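Local coordinates for protein enoyl-CoA hydratase, EchA12_1 (Mycobacterium marinum M, PDB 3QRE) that probably catalyses the hydration of enoyl-CoA thioesters in fatty acid metabolism, at residues 134-139 / 220-225; 76-81 / 127-132; 148-153 / 180-185; 140-145 / 162-167. One frame throughout, in Å; residues are numbered along the deposited sequence.

Contact 1. Residues 134-139 / 220-225; sequences IAAING and QLMPRA
Ala136 and Leu221 form the centre of this strand-on-helix contact, with the Leu221 CG methine 4.0 Å from Ala136 CB. The axes of strand 134-137 and helix 221-225 run nearly antiparallel, at 166°, and approach to 8.8 Å. That spacing is consistent with the small side chains of Ala136 and Ala225, whose CB atoms meet at 3.9 Å.

Leu221 reaches furthest across. Its CG stands anti to the backbone N (chi1 -176°), which carries the branch out to the strand. There CD2 lies against the backbone of Ile137 and Asn138, 3.4 Å from Asn138 CA, with CG over the Ala136 methyl. Met222 starts off pointing past the strand, but its chain folds at both chi2 and chi3 and brings SD back to 3.8 Å from Ala136 CB. The Ala136 methyl is thus held between a leucine branch, a thioether and another methyl. At the start of the strand Ile134 adds a looser touch, CG2 to Ala225 CB at 4.4 Å, while its longer branch leads away from the helix.

Of the Asn138 side chain, CB is what meets Leu221 CD2, at 3.8 Å. With chi1 at 50°, its CG sits between N and the carbonyl carbon, and the amide is engaged elsewhere: OD1 accepts from Gly82 N, and ND2 donates to Gly86 O. No hydrogen bond joins the two segments. Phe156 and Val79, on the flanking strands, also touch this helix, as expected of a helix covering one face of the central, mostly parallel sheet in the crotonase fold.

Contact 2. Residues 76-81 / 127-132; sequences RVIVLT and TMLRKP
The planar carbonyl of Pro132 accepts Ile78 N at 3.1 Å, with an N-H...O angle of 158° and a C=O...N angle of 162°, so the donor lies close to the line of the carbonyl bond. A second carbonyl, that of Arg76 at the start of strand 77-81, has its O 3.6 Å from Pro132 CD. The proline ring itself is puckered, and its CB approaches Val77 CG1 at 4.3 Å. The Arg76 guanidinium turns away from residues 127-132, and its NH2 donates to Cys236 O.

Lys131 lays its CB 3.9 Å from Arg76 O, beside the Pro132 CD contact. From there its chain is extended, and NZ reaches Ile75 O and Ala69 O, so backbone carbonyls satisfy the ammonium. On the other flank Ile78 and Leu129 meet at about a right angle, CD1 to CD1 at 4.1 Å. Ile78 CG1 lies anti to the carbonyl carbon (chi1 -60°), which sends the CG1-CD1 arm toward Leu129. Leu129 also rests on Ile66 of helix 56-71.

Ile78 receives Pro132 on its N, while its O pairs with Ile134. One residue bonding to positions two apart on its neighbour is the signature of parallel strands, and here it marks where 133-137 joins 77-82 in the central sheet of the crotonase fold.

Contact 3. Residues 148-153 / 180-185; sequences QALMCD and WILPRL
Leu150 points its side chain straight into the face of helix 180-185, and three aliphatic residues receive it. Its CB lies between Leu185 CD1, at 3.9 Å, and Ile181 CG1, at 4.0 Å, while the tip of the branch, CD1, meets Leu182 CD1 at 3.9 Å. The leucine pairs cross obliquely. Ile181 places CG1 anti to its backbone N (chi1 -166°), which lays that branch 3.5 Å from Leu150 O.

Met151 starts along the flank of its helix, then bends at chi2 toward the partner. Its CE packs on Ile181 CG2 at 3.6 Å. SD stands at the Trp180 rim, 5.2 Å from the centroid of the six-membered ring and 87° off the ring normal: a Met-aromatic contact at the edge, in plane. One face of the indole is taken by the Arg184 side chain, whose guanidinium has Trp180 CD1 over its centre. Arg184 NH2 also donates to Trp180 O at 3.2 Å, which helps hold the guanidinium beside the indole.

Beyond the pair, Arg155 of strand 154-158 touches Leu150 and Leu185, and Leu182 leans on Ala191 of helix 188-197. Trp188 of the second subunit packs against Ile181 and Leu185, so helix 178-185 is touched both by helix 144-151 of its own chain and by that neighbour.

Contact 4. Residues 140-145 / 162-167; sequences PCVGIG and KFAAVF
Lys162 opens the pairing with strand 141-142 through its backbone: Cys141 N donates to Lys162 O at 2.7 Å. The lysine side chain leads away from the partner, along Thr200 and Leu202.

Phe163 is the parallel bridge partner of Cys141, and both side chains leave on the same face of the sheet. Cys141 SG stands anti to its backbone N (chi1 -177°) and comes to 4.8 Å from the Phe163 ring centroid. At 55° off the ring normal, the sulfur meets the ring obliquely. The Phe201 ring also meets that of Phe163.

Ala164 pairs with Val142, and their side chains share the other face, CB to Val142 CG2 at 4.1 Å. Its N donates to Cys141 O at 3.2 Å, and its O receives Gly143 N at 3.2 Å, completing the alternating bonds of a parallel pair. An inverse gamma turn centred on Ala165 follows, with a weak bond from Val166 N back to Ala164 O. The Val166 side chain edges up to Val142 and touches Tyr235 of the third subunit, while its O lies 3.2 Å from Gly143 CA.

Phe167 closes the walk. Its ring puts one face against Gly143 CA, a CH-pi contact with the centroid 4.0 Å away and the CA 27° off the normal. Gly143, with positive phi, occupies the N-cap position of helix 144-151. A turn from a short strand into a helix N-terminus is where crotonase-family enzymes place one of the backbone N-H groups of the oxyanion hole, and the geometry here is consistent with that site.

In the fold
Contact 2 closes first along the chain. The other three follow, with contacts 3 and 4 both lying between the two segments of contact 1. Contacts 1 and 2, centres about 14 Å apart, share the central sheet, where strands 77-82 and 133-137 are neighbours. The chain leaves 133-137 straight into 141-142 of the second sheet and then helix 144-151, which serves both contact 3 and contact 4, centres about 12 Å apart. Ala149 of this helix touches Ile137 and Cys141, tying contact 3 to contacts 1 and 4. Contacts 2 and 4 do not touch, with nearest atoms about 7 Å apart. The two sheets are linked by the chain itself, by the Ile137-Phe163 contact and by helix 144-151.

Contact 1. Residues 134-139 / 220-225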
loop_
_atom_site.group_PDB
_atom_site.type_symbol
_atom_site.label_atom_id
_atom_site.label_comp_id
_atom_site.label_asym_id
_atom_site.label_seq_id
_atom_site.Cartn_x
_atom_site.Cartn_y
_atom_site.Cartn_z
ATOM N N ILE A 134 10.746 -18.184 -0.815
ATOM C CA ILE A 134 11.558 -17.013 -0.566
ATOM C C ILE A 134 12.452 -16.800 -1.790
ATOM O O ILE A 134 13.297 -17.654 -2.107
ATOM C CB ILE A 134 12.452 -17.183 0.698
ATOM C CG1 ILE A 134 11.705 -17.826 1.888
ATOM C CG2 ILE A 134 13.108 -15.866 1.102
ATOM C CD1 ILE A 134 10.308 -17.226 2.206
ATOM N N ALA A 135 12.272 -15.671 -2.476
ATOM C CA ALA A 135 13.164 -15.286 -3.552
ATOM C C ALA A 135 14.389 -14.560 -3.025
ATOM O O ALA A 135 14.284 -13.613 -2.218
ATOM C CB ALA A 135 12.432 -14.423 -4.603
ATOM N N ALA A 136 15.557 -15.010 -3.481
ATOM C CA ALA A 136 16.803 -14.339 -3.201
ATOM C C ALA A 136 17.312 -13.769 -4.506
ATOM O O ALA A 136 17.893 -14.480 -5.307
ATOM C CB ALA A 136 17.791 -15.308 -2.626
ATOM N N ILE A 137 17.092 -12.475 -4.706
ATOM C CA ILE A 137 17.307 -11.809 -5.989
ATOM C C ILE A 137 18.739 -11.307 -6.075
ATOM O O ILE A 137 19.062 -10.218 -5.601
ATOM C CB ILE A 137 16.270 -10.680 -6.206
ATOM C CG1 ILE A 137 14.841 -11.242 -5.976
ATOM C CG2 ILE A 137 16.392 -10.093 -7.608
ATOM C CD1 ILE A 137 13.701 -10.211 -5.949
ATOM N N ASN A 138 19.584 -12.125 -6.699
ATOM C CA ASN A 138 21.054 -11.921 -6.787
ATOM C C ASN A 138 21.531 -10.894 -7.804
ATOM O O ASN A 138 22.699 -10.507 -7.776
ATOM C CB ASN A 138 21.752 -13.261 -7.099
ATOM C CG ASN A 138 21.112 -13.981 -8.286
ATOM O OD1 ASN A 138 19.972 -14.455 -8.196
ATOM N ND2 ASN A 138 21.834 -14.051 -9.408
ATOM N N GLY A 139 20.647 -10.475 -8.708
ATOM C CA GLY A 139 21.027 -9.637 -9.859
ATOM C C GLY A 139 19.810 -9.404 -10.747
ATOM O O GLY A 139 18.674 -9.677 -10.300
ATOM N N GLN A 220 26.121 -11.719 1.438
ATOM C CA GLN A 220 25.221 -12.115 2.517
ATOM C C GLN A 220 23.811 -12.527 2.047
ATOM O O GLN A 220 22.996 -12.934 2.865
ATOM C CB GLN A 220 25.146 -11.020 3.598
ATOM N N LEU A 221 23.538 -12.458 0.742
ATOM C CA LEU A 221 22.193 -12.776 0.200
ATOM C C LEU A 221 21.626 -14.172 0.511
ATOM O O LEU A 221 20.512 -14.295 1.045
ATOM C CB LEU A 221 22.123 -12.509 -1.308
ATOM C CG LEU A 221 20.745 -12.719 -1.964
ATOM C CD1 LEU A 221 19.673 -11.789 -1.383
ATOM C CD2 LEU A 221 20.852 -12.551 -3.469
ATOM N N MET A 222 22.369 -15.216 0.158
ATOM C CA MET A 222 21.924 -16.578 0.434
ATOM C C MET A 222 21.938 -16.957 1.927
ATOM O O MET A 222 20.981 -17.570 2.391
ATOM C CB MET A 222 22.684 -17.600 -0.419
ATOM C CG MET A 222 22.297 -17.546 -1.900
ATOM S SD MET A 222 20.534 -17.920 -2.143
ATOM C CE MET A 222 20.491 -19.650 -1.665
ATOM N N PRO A 223 23.004 -16.597 2.680
ATOM C CA PRO A 223 22.951 -16.884 4.124
ATOM C C PRO A 223 21.705 -16.302 4.829
ATOM O O PRO A 223 21.056 -17.005 5.634
ATOM C CB PRO A 223 24.259 -16.269 4.650
ATOM C CG PRO A 223 25.224 -16.486 3.521
ATOM C CD PRO A 223 24.395 -16.322 2.242
ATOM N N ARG A 224 21.367 -15.058 4.483
ATOM C CA ARG A 224 20.187 -14.363 5.003
ATOM C C ARG A 224 18.847 -14.990 4.557
ATOM O O ARG A 224 17.957 -15.216 5.388
ATOM C CB ARG A 224 20.249 -12.878 4.637
ATOM C CG ARG A 224 19.098 -12.059 5.175
ATOM C CD ARG A 224 19.202 -11.769 6.692
ATOM N NE ARG A 224 17.966 -11.133 7.146
ATOM C CZ ARG A 224 17.045 -11.719 7.914
ATOM N NH1 ARG A 224 17.228 -12.958 8.367
ATOM N NH2 ARG A 224 15.937 -11.051 8.249
ATOM N N ALA A 225 18.712 -15.284 3.265
ATOM C CA ALA A 225 17.504 -15.941 2.765
ATOM C C ALA A 225 17.314 -17.309 3.435
ATOM O O ALA A 225 16.190 -17.672 3.798
ATOM C CB ALA A 225 17.537 -16.077 1.229
#

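Contact 2. Residues 76-81 / 127-132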
loop_
_atom_site.group_PDB
_atom_site.type_symbol
_atom_site.label_atom_id
_atom_site.label_comp_id
_atom_site.label_asym_id
_atom_site.label_seq_id
_atom_site.Cartn_x
_atom_site.Cartn_y
_atom_site.Cartn_z
ATOM N N ARG A 76 10.033 -28.028 4.193
ATOM C CA ARG A 76 9.212 -27.032 4.864
ATOM C C ARG A 76 9.123 -25.709 4.096
ATOM O O ARG A 76 8.052 -25.100 4.025
ATOM C CB ARG A 76 9.763 -26.773 6.260
ATOM C CG ARG A 76 9.851 -28.039 7.147
ATOM C CD ARG A 76 8.464 -28.490 7.519
ATOM N NE ARG A 76 7.582 -27.319 7.623
ATOM C CZ ARG A 76 7.498 -26.512 8.687
ATOM N NH1 ARG A 76 8.230 -26.747 9.778
ATOM N NH2 ARG A 76 6.673 -25.463 8.655
ATOM N N VAL A 77 10.247 -25.254 3.547
ATOM C CA VAL A 77 10.303 -23.954 2.885
ATOM C C VAL A 77 11.142 -24.066 1.607
ATOM O O VAL A 77 12.085 -24.889 1.530
ATOM C CB VAL A 77 10.885 -22.864 3.814
ATOM C CG1 VAL A 77 10.762 -21.476 3.185
ATOM C CG2 VAL A 77 10.188 -22.868 5.159
ATOM N N ILE A 78 10.791 -23.239 0.624
ATOM C CA ILE A 78 11.486 -23.175 -0.662
ATOM C C ILE A 78 12.256 -21.861 -0.819
ATOM O O ILE A 78 11.723 -20.778 -0.554
ATOM C CB ILE A 78 10.497 -23.298 -1.855
ATOM C CG1 ILE A 78 9.732 -24.631 -1.808
ATOM C CG2 ILE A 78 11.242 -23.139 -3.186
ATOM C CD1 ILE A 78 8.471 -24.685 -2.726
ATOM N N VAL A 79 13.512 -21.957 -1.242
ATOM C CA VAL A 79 14.300 -20.762 -1.601
ATOM C C VAL A 79 14.569 -20.797 -3.104
ATOM O O VAL A 79 14.966 -21.830 -3.643
ATOM C CB VAL A 79 15.591 -20.609 -0.741
ATOM C CG1 VAL A 79 16.518 -19.541 -1.286
ATOM C CG2 VAL A 79 15.207 -20.229 0.691
ATOM N N LEU A 80 14.295 -19.673 -3.769
ATOM C CA LEU A 80 14.453 -19.529 -5.209
ATOM C C LEU A 80 15.525 -18.467 -5.544
ATOM O O LEU A 80 15.463 -17.343 -5.057
ATOM C CB LEU A 80 13.100 -19.170 -5.853
ATOM C CG LEU A 80 13.048 -18.951 -7.381
ATOM C CD1 LEU A 80 13.372 -20.280 -8.092
ATOM C CD2 LEU A 80 11.682 -18.340 -7.886
ATOM N N THR A 81 16.499 -18.845 -6.378
ATOM C CA THR A 81 17.616 -17.968 -6.767
ATOM C C THR A 81 18.158 -18.283 -8.179
ATOM O O THR A 81 17.800 -19.291 -8.779
ATOM C CB THR A 81 18.783 -18.007 -5.705
ATOM O OG1 THR A 81 19.656 -16.874 -5.879
ATOM C CG2 THR A 81 19.594 -19.344 -5.776
ATOM N N THR A 127 1.702 -18.783 -5.586
ATOM C CA THR A 127 0.845 -18.269 -4.529
ATOM C C THR A 127 -0.148 -19.300 -4.023
ATOM O O THR A 127 -0.748 -19.101 -2.982
ATOM C CB THR A 127 0.051 -16.992 -4.932
ATOM O OG1 THR A 127 -1.066 -17.348 -5.758
ATOM C CG2 THR A 127 0.932 -15.945 -5.640
ATOM N N MET A 128 -0.340 -20.399 -4.740
ATOM C CA MET A 128 -1.352 -21.391 -4.330
ATOM C C MET A 128 -0.720 -22.640 -3.718
ATOM O O MET A 128 -1.408 -23.625 -3.455
ATOM C CB MET A 128 -2.247 -21.751 -5.525
ATOM C CG MET A 128 -3.011 -20.534 -6.048
ATOM S SD MET A 128 -4.154 -20.823 -7.419
ATOM C CE MET A 128 -3.096 -21.251 -8.800
ATOM N N LEU A 129 0.599 -22.601 -3.517
ATOM C CA LEU A 129 1.300 -23.697 -2.882
ATOM C C LEU A 129 0.963 -23.702 -1.395
ATOM O O LEU A 129 0.646 -22.661 -0.810
ATOM C CB LEU A 129 2.828 -23.569 -3.053
ATOM C CG LEU A 129 3.446 -23.621 -4.462
ATOM C CD1 LEU A 129 4.945 -23.455 -4.402
ATOM C CD2 LEU A 129 3.041 -24.916 -5.236
ATOM N N ARG A 130 1.041 -24.887 -0.800
ATOM C CA ARG A 130 1.003 -25.042 0.639
ATOM C C ARG A 130 2.247 -24.471 1.339
ATOM O O ARG A 130 2.218 -24.219 2.543
ATOM C CB ARG A 130 0.861 -26.534 0.975
ATOM C CG ARG A 130 -0.562 -27.109 0.776
ATOM C CD ARG A 130 -0.633 -28.626 1.144
ATOM N NE ARG A 130 0.029 -29.458 0.137
ATOM C CZ ARG A 130 1.273 -29.952 0.245
ATOM N NH1 ARG A 130 2.018 -29.718 1.336
ATOM N NH2 ARG A 130 1.777 -30.699 -0.738
ATOM N N LYS A 131 3.337 -24.279 0.606
ATOM C CA LYS A 131 4.620 -23.910 1.232
ATOM C C LYS A 131 5.128 -22.554 0.755
ATOM O O LYS A 131 4.950 -22.212 -0.400
ATOM C CB LYS A 131 5.692 -24.996 0.944
ATOM C CG LYS A 131 5.268 -26.368 1.433
ATOM C CD LYS A 131 6.224 -27.504 1.070
ATOM C CE LYS A 131 5.645 -28.793 1.713
ATOM N NZ LYS A 131 6.531 -30.011 1.627
ATOM N N PRO A 132 5.799 -21.797 1.631
ATOM C CA PRO A 132 6.316 -20.483 1.272
ATOM C C PRO A 132 7.489 -20.575 0.297
ATOM O O PRO A 132 8.261 -21.551 0.338
ATOM C CB PRO A 132 6.814 -19.909 2.615
ATOM C CG PRO A 132 6.375 -20.911 3.680
ATOM C CD PRO A 132 6.238 -22.207 2.980
#

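Contact 3. Residues 148-153 / 180-185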
loop_
_atom_site.group_PDB
_atom_site.type_symbol
_atom_site.label_atom_id
_atom_site.label_comp_id
_atom_site.label_asym_id
_atom_site.label_seq_id
_atom_site.Cartn_x
_atom_site.Cartn_y
_atom_site.Cartn_z
ATOM N N GLN A 148 7.750 -13.521 -11.713
ATOM C CA GLN A 148 8.001 -14.683 -10.868
ATOM C C GLN A 148 8.477 -14.335 -9.449
ATOM O O GLN A 148 8.052 -14.991 -8.498
ATOM C CB GLN A 148 8.997 -15.663 -11.497
ATOM C CG GLN A 148 8.328 -16.842 -12.211
ATOM C CD GLN A 148 7.437 -17.749 -11.322
ATOM O OE1 GLN A 148 7.300 -17.598 -10.085
ATOM N NE2 GLN A 148 6.812 -18.697 -11.982
ATOM N N ALA A 149 9.368 -13.344 -9.329
ATOM C CA ALA A 149 9.864 -12.883 -8.028
ATOM C C ALA A 149 8.708 -12.396 -7.193
ATOM O O ALA A 149 8.586 -12.785 -6.039
ATOM C CB ALA A 149 10.926 -11.773 -8.183
ATOM N N LEU A 150 7.825 -11.594 -7.807
ATOM C CA LEU A 150 6.705 -10.986 -7.083
ATOM C C LEU A 150 5.633 -11.977 -6.692
ATOM O O LEU A 150 4.855 -11.694 -5.778
ATOM C CB LEU A 150 6.090 -9.840 -7.894
ATOM C CG LEU A 150 6.976 -8.628 -8.223
ATOM C CD1 LEU A 150 6.121 -7.533 -8.834
ATOM C CD2 LEU A 150 7.728 -8.094 -6.987
ATOM N N MET A 151 5.593 -13.139 -7.359
ATOM C CA MET A 151 4.646 -14.218 -6.983
ATOM C C MET A 151 5.108 -14.961 -5.718
ATOM O O MET A 151 4.306 -15.644 -5.034
ATOM C CB MET A 151 4.398 -15.228 -8.140
ATOM C CG MET A 151 3.695 -14.630 -9.337
ATOM S SD MET A 151 2.089 -13.833 -8.922
ATOM C CE MET A 151 1.749 -13.164 -10.581
ATOM N N CYS A 152 6.392 -14.822 -5.412
ATOM C CA CYS A 152 6.942 -15.438 -4.224
ATOM C C CYS A 152 6.405 -14.781 -2.948
ATOM O O CYS A 152 5.923 -13.657 -2.965
ATOM C CB CYS A 152 8.485 -15.423 -4.268
ATOM S SG CYS A 152 9.142 -16.396 -5.646
ATOM N N ASP A 153 6.480 -15.504 -1.840
ATOM C CA ASP A 153 5.972 -14.991 -0.566
ATOM C C ASP A 153 6.810 -13.827 -0.062
ATOM O O ASP A 153 6.272 -12.805 0.361
ATOM C CB ASP A 153 5.936 -16.131 0.455
ATOM C CG ASP A 153 4.983 -17.224 0.034
ATOM O OD1 ASP A 153 3.793 -17.046 0.252
ATOM O OD2 ASP A 153 5.376 -18.248 -0.549
ATOM N N TRP A 180 -1.610 -7.806 -12.565
ATOM C CA TRP A 180 -2.344 -8.250 -11.388
ATOM C C TRP A 180 -1.493 -8.057 -10.111
ATOM O O TRP A 180 -1.885 -7.299 -9.211
ATOM C CB TRP A 180 -2.733 -9.722 -11.568
ATOM C CG TRP A 180 -3.487 -10.325 -10.432
ATOM C CD1 TRP A 180 -4.813 -10.113 -10.125
ATOM C CD2 TRP A 180 -2.999 -11.279 -9.459
ATOM N NE1 TRP A 180 -5.165 -10.865 -9.023
ATOM C CE2 TRP A 180 -4.081 -11.591 -8.600
ATOM C CE3 TRP A 180 -1.761 -11.889 -9.229
ATOM C CZ2 TRP A 180 -3.962 -12.492 -7.531
ATOM C CZ3 TRP A 180 -1.645 -12.792 -8.157
ATOM C CH2 TRP A 180 -2.744 -13.087 -7.338
ATOM N N ILE A 181 -0.334 -8.727 -10.037
ATOM C CA ILE A 181 0.476 -8.708 -8.816
ATOM C C ILE A 181 1.083 -7.335 -8.475
ATOM O O ILE A 181 1.033 -6.893 -7.326
ATOM C CB ILE A 181 1.563 -9.864 -8.825
ATOM C CG1 ILE A 181 2.172 -10.072 -7.417
ATOM C CG2 ILE A 181 2.612 -9.695 -9.981
ATOM C CD1 ILE A 181 1.074 -10.410 -6.352
ATOM N N LEU A 182 1.640 -6.636 -9.462
ATOM C CA LEU A 182 2.319 -5.361 -9.199
ATOM C C LEU A 182 1.482 -4.334 -8.440
ATOM O O LEU A 182 1.934 -3.863 -7.379
ATOM C CB LEU A 182 2.908 -4.748 -10.476
ATOM C CG LEU A 182 3.897 -3.581 -10.299
ATOM C CD1 LEU A 182 4.935 -3.874 -9.174
ATOM C CD2 LEU A 182 4.584 -3.225 -11.647
ATOM N N PRO A 183 0.280 -3.961 -8.963
ATOM C CA PRO A 183 -0.456 -2.970 -8.182
ATOM C C PRO A 183 -0.942 -3.494 -6.814
ATOM O O PRO A 183 -1.062 -2.704 -5.866
ATOM C CB PRO A 183 -1.635 -2.567 -9.101
ATOM C CG PRO A 183 -1.798 -3.689 -10.045
ATOM C CD PRO A 183 -0.438 -4.336 -10.197
ATOM N N ARG A 184 -1.186 -4.802 -6.705
ATOM C CA ARG A 184 -1.586 -5.403 -5.415
ATOM C C ARG A 184 -0.515 -5.321 -4.348
ATOM O O ARG A 184 -0.835 -5.092 -3.170
ATOM C CB ARG A 184 -2.095 -6.844 -5.592
ATOM C CG ARG A 184 -3.604 -6.843 -5.910
ATOM C CD ARG A 184 -4.048 -8.132 -6.555
ATOM N NE ARG A 184 -5.449 -8.070 -6.984
ATOM C CZ ARG A 184 -5.878 -7.416 -8.066
ATOM N NH1 ARG A 184 -7.167 -7.416 -8.343
ATOM N NH2 ARG A 184 -5.022 -6.754 -8.870
ATOM N N LEU A 185 0.745 -5.480 -4.759
ATOM C CA LEU A 185 1.891 -5.361 -3.843
ATOM C C LEU A 185 2.294 -3.927 -3.555
ATOM O O LEU A 185 2.923 -3.658 -2.508
ATOM C CB LEU A 185 3.125 -6.136 -4.348
ATOM C CG LEU A 185 3.044 -7.671 -4.348
ATOM C CD1 LEU A 185 4.405 -8.314 -4.666
ATOM C CD2 LEU A 185 2.515 -8.166 -2.998
#

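Contact 4. Residues 140-145 / 162-167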
loop_
_atom_site.group_PDB
_atom_site.type_symbol
_atom_site.label_atom_id
_atom_site.label_comp_id
_atom_site.label_asym_id
_atom_site.label_seq_id
_atom_site.Cartn_x
_atom_site.Cartn_y
_atom_site.Cartn_z
ATOM N N PRO A 140 20.034 -8.918 -12.004
ATOM C CA PRO A 140 18.945 -8.539 -12.922
ATOM C C PRO A 140 17.616 -9.323 -12.805
ATOM O O PRO A 140 17.567 -10.539 -12.984
ATOM C CB PRO A 140 19.603 -8.651 -14.313
ATOM C CG PRO A 140 21.112 -8.312 -14.038
ATOM C CD PRO A 140 21.346 -8.478 -12.539
ATOM N N CYS A 141 16.550 -8.586 -12.505
ATOM C CA CYS A 141 15.202 -9.142 -12.325
ATOM C C CYS A 141 14.223 -8.383 -13.260
ATOM O O CYS A 141 13.770 -7.272 -12.962
ATOM C CB CYS A 141 14.816 -9.004 -10.851
ATOM S SG CYS A 141 13.220 -9.684 -10.344
ATOM N N VAL A 142 13.913 -8.980 -14.407
ATOM C CA VAL A 142 13.314 -8.228 -15.513
ATOM C C VAL A 142 12.244 -9.040 -16.212
ATOM O O VAL A 142 12.408 -10.255 -16.423
ATOM C CB VAL A 142 14.402 -7.777 -16.548
ATOM C CG1 VAL A 142 13.778 -7.102 -17.783
ATOM C CG2 VAL A 142 15.433 -6.838 -15.884
ATOM N N GLY A 143 11.161 -8.362 -16.589
ATOM C CA GLY A 143 10.096 -8.995 -17.337
ATOM C C GLY A 143 9.476 -10.103 -16.517
ATOM O O GLY A 143 9.128 -9.915 -15.331
ATOM N N ILE A 144 9.356 -11.260 -17.146
ATOM C CA ILE A 144 8.824 -12.442 -16.510
ATOM C C ILE A 144 9.581 -12.791 -15.208
ATOM O O ILE A 144 8.974 -13.303 -14.255
ATOM C CB ILE A 144 8.779 -13.621 -17.506
ATOM C CG1 ILE A 144 8.525 -14.960 -16.793
ATOM C CG2 ILE A 144 10.071 -13.660 -18.290
ATOM C CD1 ILE A 144 7.442 -15.842 -17.461
ATOM N N GLY A 145 10.875 -12.481 -15.160
ATOM C CA GLY A 145 11.648 -12.620 -13.939
ATOM C C GLY A 145 11.153 -11.768 -12.768
ATOM O O GLY A 145 11.207 -12.206 -11.607
ATOM N N LYS A 162 19.417 -4.947 -10.387
ATOM C CA LYS A 162 18.534 -4.171 -11.277
ATOM C C LYS A 162 17.169 -4.821 -11.512
ATOM O O LYS A 162 17.075 -6.036 -11.762
ATOM C CB LYS A 162 19.184 -3.920 -12.644
ATOM C CG LYS A 162 20.519 -3.139 -12.593
ATOM C CD LYS A 162 20.620 -2.158 -13.765
ATOM C CE LYS A 162 21.788 -1.200 -13.588
ATOM N NZ LYS A 162 23.092 -1.893 -13.832
ATOM N N PHE A 163 16.125 -3.992 -11.451
ATOM C CA PHE A 163 14.766 -4.432 -11.738
ATOM C C PHE A 163 14.207 -3.594 -12.858
ATOM O O PHE A 163 14.519 -2.405 -12.958
ATOM C CB PHE A 163 13.861 -4.236 -10.514
ATOM C CG PHE A 163 14.316 -4.963 -9.287
ATOM C CD1 PHE A 163 13.612 -6.060 -8.827
ATOM C CD2 PHE A 163 15.445 -4.546 -8.581
ATOM C CE1 PHE A 163 14.026 -6.751 -7.679
ATOM C CE2 PHE A 163 15.857 -5.226 -7.447
ATOM C CZ PHE A 163 15.141 -6.330 -6.990
ATOM N N ALA A 164 13.378 -4.203 -13.695
ATOM C CA ALA A 164 12.637 -3.447 -14.703
ATOM C C ALA A 164 11.375 -4.190 -15.072
ATOM O O ALA A 164 11.416 -5.389 -15.375
ATOM C CB ALA A 164 13.477 -3.184 -15.943
ATOM N N ALA A 165 10.260 -3.471 -15.028
ATOM C CA ALA A 165 8.972 -3.997 -15.464
ATOM C C ALA A 165 8.807 -3.789 -16.993
ATOM O O ALA A 165 7.944 -3.032 -17.443
ATOM C CB ALA A 165 7.826 -3.334 -14.667
ATOM N N VAL A 166 9.667 -4.453 -17.770
ATOM C CA VAL A 166 9.680 -4.376 -19.245
ATOM C C VAL A 166 9.026 -5.627 -19.811
ATOM O O VAL A 166 9.426 -6.743 -19.488
ATOM C CB VAL A 166 11.119 -4.259 -19.813
ATOM C CG1 VAL A 166 11.126 -4.408 -21.323
ATOM C CG2 VAL A 166 11.726 -2.914 -19.444
ATOM N N PHE A 167 8.013 -5.416 -20.654
ATOM C CA PHE A 167 7.114 -6.469 -21.114
ATOM C C PHE A 167 6.657 -6.228 -22.531
ATOM O O PHE A 167 6.525 -5.085 -22.969
ATOM C CB PHE A 167 5.856 -6.556 -20.229
ATOM C CG PHE A 167 6.133 -7.021 -18.839
ATOM C CD1 PHE A 167 6.202 -8.388 -18.551
ATOM C CD2 PHE A 167 6.374 -6.103 -17.821
ATOM C CE1 PHE A 167 6.476 -8.826 -17.253
ATOM C CE2 PHE A 167 6.656 -6.537 -16.523
ATOM C CZ PHE A 167 6.720 -7.888 -16.239
#